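Local coordinates for cell division protein FtsZ 1 (Methanocaldococcus jannaschii, PDB 2VAP) that binds GTP and, as a GTPase of the FtsZ family, probably polymerises into the contractile ring at the future cell division site, at residues T52-K57 with R78-K83; G247-G252 with L334-G339. All coordinates share one frame; numbering follows the deposited sequence.

In the fold
Interaction 1 lies in the GTPase domain, where helix 46-59 meets the loop running from helix 73-77 into strand 83-86, and it is only partly buried. Interaction 2 lies in the C-terminal domain, wholly buried, and pairs strands 249-256 and 331-338 within one sheet. The two share no helix or strand, sit on opposite sides of the chain's centre with about 25 Å between their own centres, and do not touch. Their chemistry follows their places: near the surface, 52-57 and 78-83 are joined by a hydroxyl accepting an amide, a salt bridge and, weakly, a water, whereas 247-252 and 334-339 are tied by paired backbone amides and carbonyls flanked by apolar side chains.

Interaction 1: T52-K57 with R78-K83; sequences TITRLK and RTKADK
Thr-54 and Lys-80 bring the two backbones together, their CA atoms 4.5 Å apart, where the irregular chain of 78-83 runs past the helix carrying 52-57. The carbonyl of Lys-80 is turned into the helix and receives a CA-H...O contact from Thr-54 CA at 3.5 Å. Its oxygen has no conventional hydrogen-bond partner in the model; Ile-53 CG2 and Lys-57 CB each lie 3.4 Å from Lys-80 O.

Thr-54 OG1 does most of the polar work. It accepts the Lys-80 N-H at 3.1 Å, with an angle of 159° at the hydrogen, bonds back to Asn-50 O in its own helix, and holds a water 2.7 Å away that weakly reaches Thr-79 OG1, itself bonded to Gln-75 O. A valine here would probably leave the Lys-80 amide without its acceptor and the water less firmly placed. Deeper in, Ile-53 CG2 meets Ala-81 CB at 3.7 Å. Lys-57 CG, anti to the backbone N (chi1 179°), lies against the Lys-80 carbonyl. Farther out, Lys-57 NZ makes a 2.7 Å salt bridge to the syn side of Asp-82 OD1, 34° out of the carboxylate plane.

Asp-82 OD2 takes the amide of Thr-66, so the carboxylate ties helix 46-59 to strand 64-70 as well. Ile-53 packs on Val-42 and Thr-66 of the parallel sheet, while Thr-52 and Leu-56 meet helix 204-227. Strand 40-45 turns into helix 46-59 at the GTP-binding Gly-47 and Ala-48, consistent with a Rossmann-type nucleotide fold, and the 78-83 loop lies against that helix.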
loop_
_atom_site.group_PDB
_atom_site.type_symbol
_atom_site.label_atom_id
_atom_site.label_comp_id
_atom_site.label_asym_id
_atom_site.label_seq_id
_atom_site.Cartn_x
_atom_site.Cartn_y
_atom_site.Cartn_z
ATOM N N THR A 52 6.938 -6.141 -6.907
ATOM C CA THR A 52 5.849 -5.165 -6.850
ATOM C C THR A 52 6.201 -3.909 -7.654
ATOM O O THR A 52 5.389 -3.433 -8.451
ATOM C CB THR A 52 5.489 -4.798 -5.384
ATOM O OG1 THR A 52 5.112 -5.983 -4.672
ATOM C CG2 THR A 52 4.336 -3.802 -5.330
ATOM N N ILE A 53 7.414 -3.392 -7.452
ATOM C CA ILE A 53 7.892 -2.206 -8.172
ATOM C C ILE A 53 7.908 -2.417 -9.691
ATOM O O ILE A 53 7.456 -1.551 -10.443
ATOM C CB ILE A 53 9.292 -1.747 -7.663
ATOM C CG1 ILE A 53 9.210 -1.216 -6.224
ATOM C CG2 ILE A 53 9.914 -0.704 -8.597
ATOM C CD1 ILE A 53 8.430 0.091 -6.044
ATOM N N THR A 54 8.423 -3.569 -10.127
ATOM C CA THR A 54 8.477 -3.922 -11.550
ATOM C C THR A 54 7.092 -3.845 -12.193
ATOM O O THR A 54 6.925 -3.234 -13.252
ATOM C CB THR A 54 9.077 -5.334 -11.764
ATOM O OG1 THR A 54 10.416 -5.366 -11.262
ATOM C CG2 THR A 54 9.097 -5.708 -13.244
ATOM N N ARG A 55 6.109 -4.457 -11.533
ATOM C CA ARG A 55 4.729 -4.473 -12.016
ATOM C C ARG A 55 4.113 -3.074 -12.063
ATOM O O ARG A 55 3.385 -2.750 -13.001
ATOM C CB ARG A 55 3.869 -5.406 -11.157
ATOM C CG ARG A 55 4.174 -6.899 -11.312
ATOM C CD ARG A 55 3.630 -7.476 -12.621
ATOM N NE ARG A 55 2.195 -7.239 -12.785
ATOM C CZ ARG A 55 1.234 -8.042 -12.335
ATOM N NH1 ARG A 55 1.534 -9.157 -11.680
ATOM N NH2 ARG A 55 -0.037 -7.724 -12.541
ATOM N N LEU A 56 4.415 -2.252 -11.058
ATOM C CA LEU A 56 3.939 -0.865 -11.018
ATOM C C LEU A 56 4.568 -0.009 -12.118
ATOM O O LEU A 56 3.915 0.877 -12.672
ATOM C CB LEU A 56 4.201 -0.231 -9.646
ATOM C CG LEU A 56 3.450 -0.769 -8.422
ATOM C CD1 LEU A 56 4.046 -0.201 -7.142
ATOM C CD2 LEU A 56 1.951 -0.478 -8.495
ATOM N N LYS A 57 5.834 -0.285 -12.426
ATOM C CA LYS A 57 6.570 0.432 -13.468
ATOM C C LYS A 57 6.102 0.040 -14.874
ATOM O O LYS A 57 5.980 0.900 -15.750
ATOM C CB LYS A 57 8.082 0.206 -13.306
ATOM C CG LYS A 57 8.972 0.879 -14.355
ATOM C CD LYS A 57 8.981 2.399 -14.226
ATOM C CE LYS A 57 9.788 3.036 -15.346
ATOM N NZ LYS A 57 9.631 4.515 -15.376
ATOM N N ARG A 78 17.225 -7.214 -12.637
ATOM C CA ARG A 78 16.086 -7.581 -13.487
ATOM C C ARG A 78 14.798 -6.825 -13.129
ATOM O O ARG A 78 13.783 -6.949 -13.819
ATOM C CB ARG A 78 15.856 -9.100 -13.509
ATOM C CG ARG A 78 15.744 -9.772 -12.150
ATOM C CD ARG A 78 15.403 -11.246 -12.312
ATOM N NE ARG A 78 15.831 -12.043 -11.163
ATOM C CZ ARG A 78 16.945 -12.772 -11.121
ATOM N NH1 ARG A 78 17.762 -12.819 -12.168
ATOM N NH2 ARG A 78 17.243 -13.460 -10.028
ATOM N N THR A 79 14.857 -6.036 -12.057
ATOM C CA THR A 79 13.744 -5.184 -11.641
ATOM C C THR A 79 13.647 -3.953 -12.544
ATOM O O THR A 79 14.665 -3.418 -12.986
ATOM C CB THR A 79 13.910 -4.747 -10.161
ATOM O OG1 THR A 79 14.009 -5.907 -9.328
ATOM C CG2 THR A 79 12.738 -3.893 -9.689
ATOM N N LYS A 80 12.419 -3.521 -12.827
ATOM C CA LYS A 80 12.183 -2.277 -13.554
ATOM C C LYS A 80 11.750 -1.184 -12.580
ATOM O O LYS A 80 10.764 -1.343 -11.857
ATOM C CB LYS A 80 11.131 -2.471 -14.654
ATOM C CG LYS A 80 11.655 -3.122 -15.935
ATOM C CD LYS A 80 11.647 -4.647 -15.860
ATOM C CE LYS A 80 12.201 -5.279 -17.130
ATOM N NZ LYS A 80 13.671 -5.074 -17.279
ATOM N N ALA A 81 12.502 -0.084 -12.561
ATOM C CA ALA A 81 12.264 1.023 -11.630
ATOM C C ALA A 81 12.854 2.332 -12.148
ATOM O O ALA A 81 13.754 2.323 -12.990
ATOM C CB ALA A 81 12.849 0.693 -10.258
ATOM N N ASP A 82 12.346 3.453 -11.637
ATOM C CA ASP A 82 12.933 4.765 -11.916
ATOM C C ASP A 82 14.330 4.868 -11.309
ATOM O O ASP A 82 15.233 5.460 -11.905
ATOM C CB ASP A 82 12.050 5.892 -11.368
ATOM C CG ASP A 82 10.738 6.034 -12.121
ATOM O OD1 ASP A 82 10.747 5.982 -13.369
ATOM O OD2 ASP A 82 9.696 6.214 -11.458
ATOM N N LYS A 83 14.496 4.283 -10.123
ATOM C CA LYS A 83 15.767 4.294 -9.404
ATOM C C LYS A 83 15.997 2.959 -8.699
ATOM O O LYS A 83 15.091 2.421 -8.060
ATOM C CB LYS A 83 15.798 5.450 -8.393
ATOM C CG LYS A 83 17.048 5.524 -7.511
ATOM C CD LYS A 83 18.292 5.916 -8.300
ATOM C CE LYS A 83 19.523 5.932 -7.409
ATOM N NZ LYS A 83 20.759 6.256 -8.174
HETATM O O HOH W 1 11.435 -7.752 -10.372
#

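Interaction 2: G247-G252 with L334-G339; sequences GLAMIG and LLVITG
Met-250 and Ile-337 form a hydrogen-bonded pair in the antiparallel strands 249-256 and 331-338, the first of them outermost in the mixed sheet of the FtsZ C-terminal domain. The short strand axes approach to 4.6 Å and run at 159° to each other. Met-250 N gives its hydrogen to Ile-337 O at 3.0 Å, and Ile-337 N returns one to Met-250 O at 2.9 Å. Gly-252 and Leu-335 repeat the pattern, with Gly-252 N to Leu-335 O and Leu-335 N to Gly-252 O. Three of these carbonyls also take a CA-H...O contact: Ala-249 CA to Ile-337 O and Ile-251 CA to Leu-335 O, both at 3.1 Å, and Val-336 CA to Met-250 O.

Between the bonded pairs, Ile-251 faces Val-336. Lying anti to the carbonyl carbon, Ile-251 CG2 meets Val-336 CG2 at 3.8 Å, the side chains passing at a slant. On the same face Ala-249 CB touches Thr-338 CG2 at 3.9 Å, and Ala-249 and Ile-251 both lean on Val-188 of the GTPase sheet. Met-250 and Ile-337 point to the other face, against Val-277 and Leu-275 respectively. The backbone of Ala-249 also bonds to Leu-187 and Val-189, so this strand joins the two domains.

The four reciprocal bonds thus satisfy the inward-facing amides and carbonyls of a buried strand pair, with apolar side chains packed beside them.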
loop_
_atom_site.group_PDB
_atom_site.type_symbol
_atom_site.label_atom_id
_atom_site.label_comp_id
_atom_site.label_asym_id
_atom_site.label_seq_id
_atom_site.Cartn_x
_atom_site.Cartn_y
_atom_site.Cartn_z
ATOM N N GLY A 247 -2.440 4.836 12.145
ATOM C CA GLY A 247 -2.072 3.690 12.974
ATOM C C GLY A 247 -1.982 2.408 12.171
ATOM O O GLY A 247 -1.272 2.347 11.168
ATOM N N LEU A 248 -2.708 1.387 12.617
ATOM C CA LEU A 248 -2.791 0.124 11.892
ATOM C C LEU A 248 -3.970 0.151 10.927
ATOM O O LEU A 248 -5.061 0.610 11.278
ATOM C CB LEU A 248 -2.914 -1.056 12.863
ATOM C CG LEU A 248 -2.741 -2.470 12.295
ATOM C CD1 LEU A 248 -1.293 -2.745 11.900
ATOM C CD2 LEU A 248 -3.223 -3.503 13.296
ATOM N N ALA A 249 -3.737 -0.335 9.711
ATOM C CA ALA A 249 -4.759 -0.353 8.671
ATOM C C ALA A 249 -4.822 -1.702 7.964
ATOM O O ALA A 249 -3.828 -2.426 7.895
ATOM C CB ALA A 249 -4.511 0.762 7.664
ATOM N N MET A 250 -6.007 -2.032 7.455
ATOM C CA MET A 250 -6.215 -3.244 6.663
ATOM C C MET A 250 -7.081 -2.929 5.449
ATOM O O MET A 250 -7.788 -1.916 5.429
ATOM C CB MET A 250 -6.849 -4.352 7.510
ATOM C CG MET A 250 -5.915 -4.937 8.557
ATOM S SD MET A 250 -6.710 -6.188 9.578
ATOM C CE MET A 250 -5.492 -6.385 10.874
ATOM N N ILE A 251 -7.024 -3.793 4.438
ATOM C CA ILE A 251 -7.736 -3.544 3.183
ATOM C C ILE A 251 -8.869 -4.528 2.910
ATOM O O ILE A 251 -8.877 -5.651 3.420
ATOM C CB ILE A 251 -6.779 -3.498 1.951
ATOM C CG1 ILE A 251 -6.218 -4.891 1.625
ATOM C CG2 ILE A 251 -5.666 -2.473 2.167
ATOM C CD1 ILE A 251 -5.570 -4.999 0.250
ATOM N N GLY A 252 -9.825 -4.076 2.105
ATOM C CA GLY A 252 -10.877 -4.922 1.562
ATOM C C GLY A 252 -11.023 -4.623 0.083
ATOM O O GLY A 252 -11.073 -3.456 -0.316
ATOM N N LEU A 334 -11.778 -0.516 -3.658
ATOM C CA LEU A 334 -10.708 -0.673 -2.680
ATOM C C LEU A 334 -11.068 0.090 -1.413
ATOM O O LEU A 334 -11.323 1.297 -1.448
ATOM C CB LEU A 334 -9.360 -0.189 -3.229
ATOM C CG LEU A 334 -8.201 -0.120 -2.220
ATOM C CD1 LEU A 334 -7.751 -1.512 -1.768
ATOM C CD2 LEU A 334 -7.026 0.664 -2.784
ATOM N N LEU A 335 -11.094 -0.634 -0.299
ATOM C CA LEU A 335 -11.371 -0.052 1.002
ATOM C C LEU A 335 -10.144 -0.207 1.894
ATOM O O LEU A 335 -9.628 -1.313 2.058
ATOM C CB LEU A 335 -12.589 -0.737 1.633
ATOM C CG LEU A 335 -13.092 -0.276 3.004
ATOM C CD1 LEU A 335 -13.650 1.139 2.950
ATOM C CD2 LEU A 335 -14.141 -1.244 3.524
ATOM N N VAL A 336 -9.671 0.907 2.447
ATOM C CA VAL A 336 -8.571 0.888 3.407
ATOM C C VAL A 336 -9.080 1.447 4.731
ATOM O O VAL A 336 -9.368 2.639 4.846
ATOM C CB VAL A 336 -7.333 1.681 2.909
ATOM C CG1 VAL A 336 -6.209 1.631 3.941
ATOM C CG2 VAL A 336 -6.844 1.139 1.572
ATOM N N ILE A 337 -9.195 0.564 5.718
ATOM C CA ILE A 337 -9.749 0.897 7.027
ATOM C C ILE A 337 -8.616 1.182 8.011
ATOM O O ILE A 337 -7.725 0.352 8.185
ATOM C CB ILE A 337 -10.646 -0.265 7.543
ATOM C CG1 ILE A 337 -11.864 -0.474 6.625
ATOM C CG2 ILE A 337 -11.064 -0.049 8.987
ATOM C CD1 ILE A 337 -12.880 0.659 6.623
ATOM N N THR A 338 -8.659 2.347 8.656
ATOM C CA THR A 338 -7.568 2.789 9.534
ATOM C C THR A 338 -7.959 2.846 11.013
ATOM O O THR A 338 -9.144 2.867 11.356
ATOM C CB THR A 338 -7.010 4.173 9.108
ATOM O OG1 THR A 338 -8.025 5.173 9.262
ATOM C CG2 THR A 338 -6.532 4.151 7.659
ATOM N N GLY A 339 -6.946 2.870 11.879
ATOM C CA GLY A 339 -7.141 2.993 13.323
ATOM C C GLY A 339 -7.663 1.741 14.004
ATOM O O GLY A 339 -8.374 1.831 15.006
#